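Regulation of enolase protein 1 (Saccharomyces cerevisiae, PDB 3O12) functions in the galactose metabolic pathway via the GAL83 protein and may control the level of the enolase ENO1. Local coordinates at residues Gly72-Ala85 with Thr180-Thr192. Sequence-based numbering, arbitrary orientation.
Sequences GHFLGVETGSAFTA and TSDHYLVGPMACT
Phe83 turns a ring edge toward the face of Tyr184 in an offset edge-to-face pair, with centroids 5.7 Å apart and planes at 60°. Thr79 CG2 and Val186 CG1 lie over the same face of the Phe83 ring. Ser181 CB lies near the rim of the opposite face of Tyr184, whose edge meets Thr79 OG1 and the carbonyl of Ser81, while the phenol OH is hydrogen-bonded to Pro179 O. The His183 ring carries Glu78 OE2 over one face, the carboxylate plane nearly perpendicular to it (88°); at the edge of the imidazole, ND1 donates to Thr79 O (2.8 Å), which lies in the ring plane. With CG anti to the backbone N (chi1 170°), the Phe74 ring swings over to strand 185-191, its edge toward Gly187 O and its CZ against Leu185 CB (3.8 Å), the two side chains crossing at about a right angle; Gly76 CA lies over one face, toward the rim. Strands 73-78 and 185-191 are antiparallel neighbours in one sheet of a β-sandwich; loop Thr79-Ala82 crosses to strand 83-91 of the facing sheet, and Val186 lies between the sheets against Phe83 and Ala85. Val186 CG2 reaches Ala85 CB at 3.8 Å, and its CG1 meets Thr79 CG2 at 3.5 Å. Val77 N donates a hydrogen bond to Val186 O (2.8 Å), and Val186 N returns one to Val77 O. Thr79 OG1 accepts from Tyr184 N (3.0 Å) and donates to Gly80 O (2.7 Å), fixing its hydroxyl. One water joins Ser81 O to Ser181 N.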
ATOM      1  N   GLY A  72      10.028   5.075   0.211  1.00 14.34           N
ATOM      2  CA  GLY A  72       9.452   3.766   0.454  1.00 12.88           C
ATOM      3  C   GLY A  72       9.505   2.848  -0.750  1.00 14.43           C
ATOM      4  O   GLY A  72       9.665   3.301  -1.886  1.00 14.77           O
ATOM      5  N   HIS A  73       9.364   1.553  -0.506  1.00 13.75           N
ATOM      6  CA  HIS A  73       9.387   0.582  -1.596  1.00 12.85           C
ATOM      7  C   HIS A  73       8.007   0.445  -2.210  1.00 13.89           C
ATOM      8  O   HIS A  73       7.026   0.255  -1.499  1.00 14.67           O
ATOM      9  CB  HIS A  73       9.861  -0.787  -1.099  1.00 15.26           C
ATOM     10  CG  HIS A  73      11.154  -0.749  -0.341  1.00 14.77           C
ATOM     11  ND1 HIS A  73      12.342  -0.336  -0.910  1.00 17.00           N
ATOM     12  CD2 HIS A  73      11.441  -1.079   0.939  1.00 16.81           C
ATOM     13  CE1 HIS A  73      13.308  -0.423  -0.011  1.00 17.61           C
ATOM     14  NE2 HIS A  73      12.788  -0.866   1.120  1.00 18.21           N
ATOM     15  N   PHE A  74       7.922   0.521  -3.537  1.00 12.79           N
ATOM     16  CA  PHE A  74       6.627   0.457  -4.213  1.00 12.74           C
ATOM     17  C   PHE A  74       6.797  -0.264  -5.538  1.00 12.09           C
ATOM     18  O   PHE A  74       7.617   0.136  -6.370  1.00 13.89           O
ATOM     19  CB  PHE A  74       6.084   1.886  -4.426  1.00 12.54           C
ATOM     20  CG  PHE A  74       4.868   1.972  -5.319  1.00  9.94           C
ATOM     21  CD1 PHE A  74       3.724   1.232  -5.056  1.00 10.91           C
ATOM     22  CD2 PHE A  74       4.851   2.851  -6.395  1.00 12.00           C
ATOM     23  CE1 PHE A  74       2.607   1.324  -5.869  1.00 10.17           C
ATOM     24  CE2 PHE A  74       3.727   2.956  -7.210  1.00 13.65           C
ATOM     25  CZ  PHE A  74       2.605   2.195  -6.947  1.00 11.66           C
ATOM     26  N   LEU A  75       6.048  -1.348  -5.729  1.00 11.49           N
ATOM     27  CA  LEU A  75       6.036  -2.030  -7.022  1.00 12.21           C
ATOM     28  C   LEU A  75       4.726  -1.656  -7.704  1.00 12.80           C
ATOM     29  O   LEU A  75       3.661  -2.158  -7.356  1.00 15.20           O
ATOM     30  CB  LEU A  75       6.148  -3.554  -6.853  1.00 13.57           C
ATOM     31  CG  LEU A  75       6.071  -4.401  -8.129  1.00 12.43           C
ATOM     32  CD1 LEU A  75       7.178  -4.004  -9.121  1.00 14.54           C
ATOM     33  CD2 LEU A  75       6.150  -5.888  -7.795  1.00 14.83           C
ATOM     34  N   GLY A  76       4.810  -0.757  -8.677  1.00 12.68           N
ATOM     35  CA  GLY A  76       3.615  -0.199  -9.286  1.00 11.72           C
ATOM     36  C   GLY A  76       3.260  -0.782 -10.645  1.00 11.21           C
ATOM     37  O   GLY A  76       4.073  -0.786 -11.573  1.00 13.90           O
ATOM     38  N   VAL A  77       2.022  -1.248 -10.762  1.00 12.35           N
ATOM     39  CA  VAL A  77       1.481  -1.754 -12.010  1.00 13.25           C
ATOM     40  C   VAL A  77       0.626  -0.650 -12.616  1.00 12.54           C
ATOM     41  O   VAL A  77      -0.227  -0.060 -11.929  1.00 11.94           O
ATOM     42  CB  VAL A  77       0.612  -3.003 -11.759  1.00 13.47           C
ATOM     43  CG1 VAL A  77       0.108  -3.578 -13.082  1.00 15.28           C
ATOM     44  CG2 VAL A  77       1.405  -4.060 -10.971  1.00 14.31           C
ATOM     45  N   GLU A  78       0.848  -0.344 -13.888  1.00 12.25           N
ATOM     46  CA  GLU A  78       0.152   0.766 -14.518  1.00 11.85           C
ATOM     47  C   GLU A  78      -1.249   0.370 -14.975  1.00 15.09           C
ATOM     48  O   GLU A  78      -1.461  -0.711 -15.548  1.00 17.15           O
ATOM     49  CB  GLU A  78       0.984   1.328 -15.678  1.00 13.61           C
ATOM     50  CG  GLU A  78       0.438   2.625 -16.247  1.00 15.90           C
ATOM     51  CD  GLU A  78       1.295   3.218 -17.345  1.00 24.06           C
ATOM     52  OE1 GLU A  78       2.458   2.791 -17.518  1.00 21.83           O
ATOM     53  OE2 GLU A  78       0.790   4.121 -18.044  1.00 26.33           O
ATOM     54  N   THR A  79      -2.205   1.255 -14.703  1.00 14.39           N
ATOM     55  CA  THR A  79      -3.619   1.027 -14.980  1.00 14.86           C
ATOM     56  C   THR A  79      -4.119   2.027 -15.995  1.00 17.34           C
ATOM     57  O   THR A  79      -3.397   2.946 -16.378  1.00 17.68           O
ATOM     58  CB  THR A  79      -4.475   1.274 -13.705  1.00 14.05           C
ATOM     59  OG1 THR A  79      -4.617   2.690 -13.479  1.00 15.29           O
ATOM     60  CG2 THR A  79      -3.842   0.636 -12.483  1.00 14.61           C
ATOM     61  N   GLY A  80      -5.375   1.858 -16.406  1.00 14.85           N
ATOM     62  CA  GLY A  80      -6.093   2.887 -17.130  1.00 17.38           C
ATOM     63  C   GLY A  80      -6.750   3.881 -16.180  1.00 17.16           C
ATOM     64  O   GLY A  80      -6.285   4.084 -15.054  1.00 17.21           O
ATOM     65  N   SER A  81      -7.851   4.486 -16.615  1.00 17.38           N
ATOM     66  CA  SER A  81      -8.422   5.615 -15.874  1.00 15.33           C
ATOM     67  C   SER A  81      -9.315   5.218 -14.710  1.00 17.28           C
ATOM     68  O   SER A  81      -9.769   6.083 -13.946  1.00 16.61           O
ATOM     69  CB  SER A  81      -9.185   6.541 -16.819  1.00 19.03           C
ATOM     70  OG  SER A  81     -10.256   5.858 -17.434  1.00 20.59           O
ATOM     71  N   ALA A  82      -9.575   3.926 -14.586  1.00 15.03           N
ATOM     72  CA  ALA A  82     -10.349   3.375 -13.479  1.00 16.01           C
ATOM     73  C   ALA A  82      -9.926   1.932 -13.287  1.00 14.47           C
ATOM     74  O   ALA A  82      -9.584   1.242 -14.256  1.00 15.63           O
ATOM     75  CB  ALA A  82     -11.823   3.442 -13.788  1.00 17.76           C
ATOM     76  N   PHE A  83      -9.942   1.456 -12.047  1.00 12.93           N
ATOM     77  CA  PHE A  83      -9.501   0.095 -11.780  1.00 12.76           C
ATOM     78  C   PHE A  83      -9.966  -0.409 -10.425  1.00 12.35           C
ATOM     79  O   PHE A  83     -10.320   0.383  -9.557  1.00 12.58           O
ATOM     80  CB  PHE A  83      -7.963   0.017 -11.827  1.00 13.06           C
ATOM     81  CG  PHE A  83      -7.289   0.710 -10.674  1.00 12.31           C
ATOM     82  CD1 PHE A  83      -7.038   0.040  -9.489  1.00 13.77           C
ATOM     83  CD2 PHE A  83      -6.935   2.049 -10.769  1.00 15.01           C
ATOM     84  CE1 PHE A  83      -6.441   0.689  -8.420  1.00 15.30           C
ATOM     85  CE2 PHE A  83      -6.330   2.706  -9.714  1.00 13.80           C
ATOM     86  CZ  PHE A  83      -6.087   2.039  -8.534  1.00 15.01           C
ATOM     87  N   THR A  84      -9.946  -1.732 -10.264  1.00 11.34           N
ATOM     88  CA  THR A  84      -9.988  -2.385  -8.964  1.00 12.18           C
ATOM     89  C   THR A  84      -8.771  -3.305  -8.867  1.00 12.41           C
ATOM     90  O   THR A  84      -8.483  -4.080  -9.795  1.00 13.52           O
ATOM     91  CB  THR A  84     -11.274  -3.201  -8.769  1.00 14.79           C
ATOM     92  OG1 THR A  84     -12.397  -2.311  -8.735  1.00 18.46           O
ATOM     93  CG2 THR A  84     -11.220  -3.979  -7.468  1.00 14.95           C
ATOM     94  N   ALA A  85      -8.040  -3.199  -7.767  1.00 12.23           N
ATOM     95  CA  ALA A  85      -6.846  -3.992  -7.524  1.00 12.18           C
ATOM     96  C   ALA A  85      -6.985  -4.714  -6.202  1.00 11.69           C
ATOM     97  O   ALA A  85      -7.602  -4.197  -5.255  1.00 13.22           O
ATOM     98  CB  ALA A  85      -5.601  -3.093  -7.511  1.00 14.19           C
ATOM     99  N   THR A 180      -8.757  12.463 -10.699  1.00 16.70           N
ATOM    100  CA  THR A 180      -8.893  11.710 -11.937  1.00 16.02           C
ATOM    101  C   THR A 180      -7.557  11.703 -12.668  1.00 16.20           C
ATOM    102  O   THR A 180      -6.747  12.621 -12.511  1.00 18.21           O
ATOM    103  CB  THR A 180      -9.976  12.303 -12.858  1.00 19.63           C
ATOM    104  OG1 THR A 180      -9.669  13.676 -13.121  1.00 19.19           O
ATOM    105  CG2 THR A 180     -11.341  12.223 -12.196  1.00 18.19           C
ATOM    106  N   SER A 181      -7.327  10.662 -13.465  1.00 15.84           N
ATOM    107  CA  SER A 181      -6.074  10.527 -14.198  1.00 17.19           C
ATOM    108  C   SER A 181      -6.280   9.539 -15.328  1.00 16.37           C
ATOM    109  O   SER A 181      -7.100   8.618 -15.207  1.00 18.14           O
ATOM    110  CB  SER A 181      -4.972  10.013 -13.258  1.00 16.68           C
ATOM    111  OG  SER A 181      -3.703  10.042 -13.896  1.00 17.99           O
ATOM    112  N   ASP A 182      -5.544   9.720 -16.425  1.00 16.49           N
ATOM    113  CA  ASP A 182      -5.574   8.756 -17.518  1.00 16.11           C
ATOM    114  C   ASP A 182      -4.973   7.413 -17.090  1.00 16.34           C
ATOM    115  O   ASP A 182      -5.336   6.358 -17.617  1.00 16.70           O
ATOM    116  CB  ASP A 182      -4.807   9.284 -18.741  1.00 15.44           C
ATOM    117  CG  ASP A 182      -5.536  10.389 -19.459  1.00 30.69           C
ATOM    118  OD1 ASP A 182      -6.757  10.546 -19.239  1.00 34.30           O
ATOM    119  OD2 ASP A 182      -4.879  11.097 -20.255  1.00 36.90           O
ATOM    120  N   HIS A 183      -4.057   7.468 -16.126  1.00 15.18           N
ATOM    121  CA  HIS A 183      -3.371   6.284 -15.622  1.00 13.89           C
ATOM    122  C   HIS A 183      -3.062   6.414 -14.149  1.00 14.09           C
ATOM    123  O   HIS A 183      -2.816   7.511 -13.652  1.00 14.47           O
ATOM    124  CB  HIS A 183      -2.043   6.084 -16.349  1.00 15.81           C
ATOM    125  CG  HIS A 183      -2.194   5.916 -17.825  1.00 15.91           C
ATOM    126  ND1 HIS A 183      -2.669   4.755 -18.391  1.00 17.15           N
ATOM    127  CD2 HIS A 183      -1.960   6.770 -18.847  1.00 17.88           C
ATOM    128  CE1 HIS A 183      -2.708   4.895 -19.704  1.00 17.57           C
ATOM    129  NE2 HIS A 183      -2.288   6.110 -20.008  1.00 19.49           N
ATOM    130  N   TYR A 184      -3.047   5.273 -13.469  1.00 12.67           N
ATOM    131  CA  TYR A 184      -2.539   5.196 -12.109  1.00 11.64           C
ATOM    132  C   TYR A 184      -1.469   4.124 -12.033  1.00 12.09           C
ATOM    133  O   TYR A 184      -1.339   3.292 -12.939  1.00 13.09           O
ATOM    134  CB  TYR A 184      -3.658   4.852 -11.114  1.00 12.29           C
ATOM    135  CG  TYR A 184      -4.795   5.848 -11.081  1.00 12.12           C
ATOM    136  CD1 TYR A 184      -4.746   6.953 -10.243  1.00 11.88           C
ATOM    137  CD2 TYR A 184      -5.920   5.681 -11.891  1.00 11.77           C
ATOM    138  CE1 TYR A 184      -5.797   7.874 -10.205  1.00 12.25           C
ATOM    139  CE2 TYR A 184      -6.975   6.597 -11.861  1.00 12.85           C
ATOM    140  CZ  TYR A 184      -6.899   7.686 -11.022  1.00 13.56           C
ATOM    141  OH  TYR A 184      -7.940   8.589 -10.974  1.00 14.68           O
ATOM    142  N   LEU A 185      -0.699   4.146 -10.954  1.00 11.61           N
ATOM    143  CA  LEU A 185       0.160   3.022 -10.597  1.00 11.00           C
ATOM    144  C   LEU A 185      -0.393   2.422  -9.322  1.00 11.38           C
ATOM    145  O   LEU A 185      -0.730   3.145  -8.396  1.00 11.50           O
ATOM    146  CB  LEU A 185       1.601   3.492 -10.378  1.00 12.22           C
ATOM    147  CG  LEU A 185       2.264   4.058 -11.634  1.00 12.76           C
ATOM    148  CD1 LEU A 185       3.501   4.861 -11.291  1.00 14.67           C
ATOM    149  CD2 LEU A 185       2.606   2.912 -12.574  1.00 15.48           C
ATOM    150  N   VAL A 186      -0.508   1.107  -9.262  1.00 10.18           N
ATOM    151  CA  VAL A 186      -1.023   0.462  -8.061  1.00  9.68           C
ATOM    152  C   VAL A 186      -0.247  -0.817  -7.793  1.00 12.17           C
ATOM    153  O   VAL A 186       0.149  -1.530  -8.721  1.00 11.27           O
ATOM    154  CB  VAL A 186      -2.565   0.203  -8.159  1.00 12.68           C
ATOM    155  CG1 VAL A 186      -2.917  -0.713  -9.333  1.00 12.99           C
ATOM    156  CG2 VAL A 186      -3.121  -0.354  -6.841  1.00 12.06           C
ATOM    157  N   GLY A 187      -0.009  -1.120  -6.527  1.00 10.71           N
ATOM    158  CA  GLY A 187       0.754  -2.310  -6.213  1.00 11.21           C
ATOM    159  C   GLY A 187       1.331  -2.331  -4.810  1.00  9.88           C
ATOM    160  O   GLY A 187       1.124  -1.405  -4.016  1.00 10.93           O
ATOM    161  N   PRO A 188       2.044  -3.404  -4.473  1.00  9.33           N
ATOM    162  CA  PRO A 188       2.690  -3.593  -3.173  1.00 12.61           C
ATOM    163  C   PRO A 188       3.500  -2.390  -2.699  1.00 12.01           C
ATOM    164  O   PRO A 188       4.215  -1.746  -3.466  1.00 11.81           O
ATOM    165  CB  PRO A 188       3.617  -4.791  -3.433  1.00 13.18           C
ATOM    166  CG  PRO A 188       2.858  -5.571  -4.427  1.00 12.88           C
ATOM    167  CD  PRO A 188       2.336  -4.526  -5.382  1.00  9.42           C
HETATM  168  N   MSE A 189       3.401  -2.115  -1.403  1.00 11.11           N
HETATM  169  CA  MSE A 189       4.204  -1.085  -0.781  1.00 12.21           C
HETATM  170  C   MSE A 189       4.730  -1.615   0.552  1.00 10.77           C
HETATM  171  O   MSE A 189       4.045  -2.367   1.238  1.00 12.86           O
HETATM  172  CB  MSE A 189       3.316   0.153  -0.588  1.00 17.88           C
HETATM  173  CG  MSE A 189       3.839   1.267   0.287  1.00 29.11           C
HETATM  174 SE   MSE A 189       3.534   1.042   2.205  0.72 21.75          SE
HETATM  175  CE  MSE A 189       1.624   0.656   2.335  1.00 28.48           C
ATOM    176  N   ALA A 190       5.952  -1.230   0.916  1.00 12.15           N
ATOM    177  CA  ALA A 190       6.484  -1.555   2.240  1.00 13.72           C
ATOM    178  C   ALA A 190       7.536  -0.531   2.653  1.00 16.28           C
ATOM    179  O   ALA A 190       8.312  -0.058   1.816  1.00 15.71           O
ATOM    180  CB  ALA A 190       7.065  -2.971   2.258  1.00 14.80           C
ATOM    181  N   CYS A 191       7.559  -0.195   3.943  1.00 14.45           N
ATOM    182  CA  CYS A 191       8.417   0.867   4.478  1.00 16.69           C
ATOM    183  C   CYS A 191       8.921   0.473   5.859  1.00 13.90           C
ATOM    184  O   CYS A 191       8.195  -0.154   6.631  1.00 16.51           O
ATOM    185  CB  CYS A 191       7.633   2.191   4.657  1.00 17.04           C
ATOM    186  SG  CYS A 191       6.998   2.902   3.162  1.00 24.66           S
ATOM    187  N   THR A 192      10.166   0.834   6.153  1.00 13.93           N
ATOM    188  CA  THR A 192      10.669   0.879   7.526  1.00 17.09           C
ATOM    189  C   THR A 192      11.423   2.192   7.713  1.00 19.68           C
ATOM    190  O   THR A 192      12.580   2.308   7.322  1.00 18.44           O
ATOM    191  CB  THR A 192      11.603  -0.301   7.867  1.00 19.30           C
ATOM    192  OG1 THR A 192      12.513  -0.534   6.784  1.00 18.57           O
ATOM    193  CG2 THR A 192      10.801  -1.560   8.127  1.00 20.43           C
TER
HETATM  194  O   HOH W   1      -9.870   8.922 -13.764  1.00 19.24           O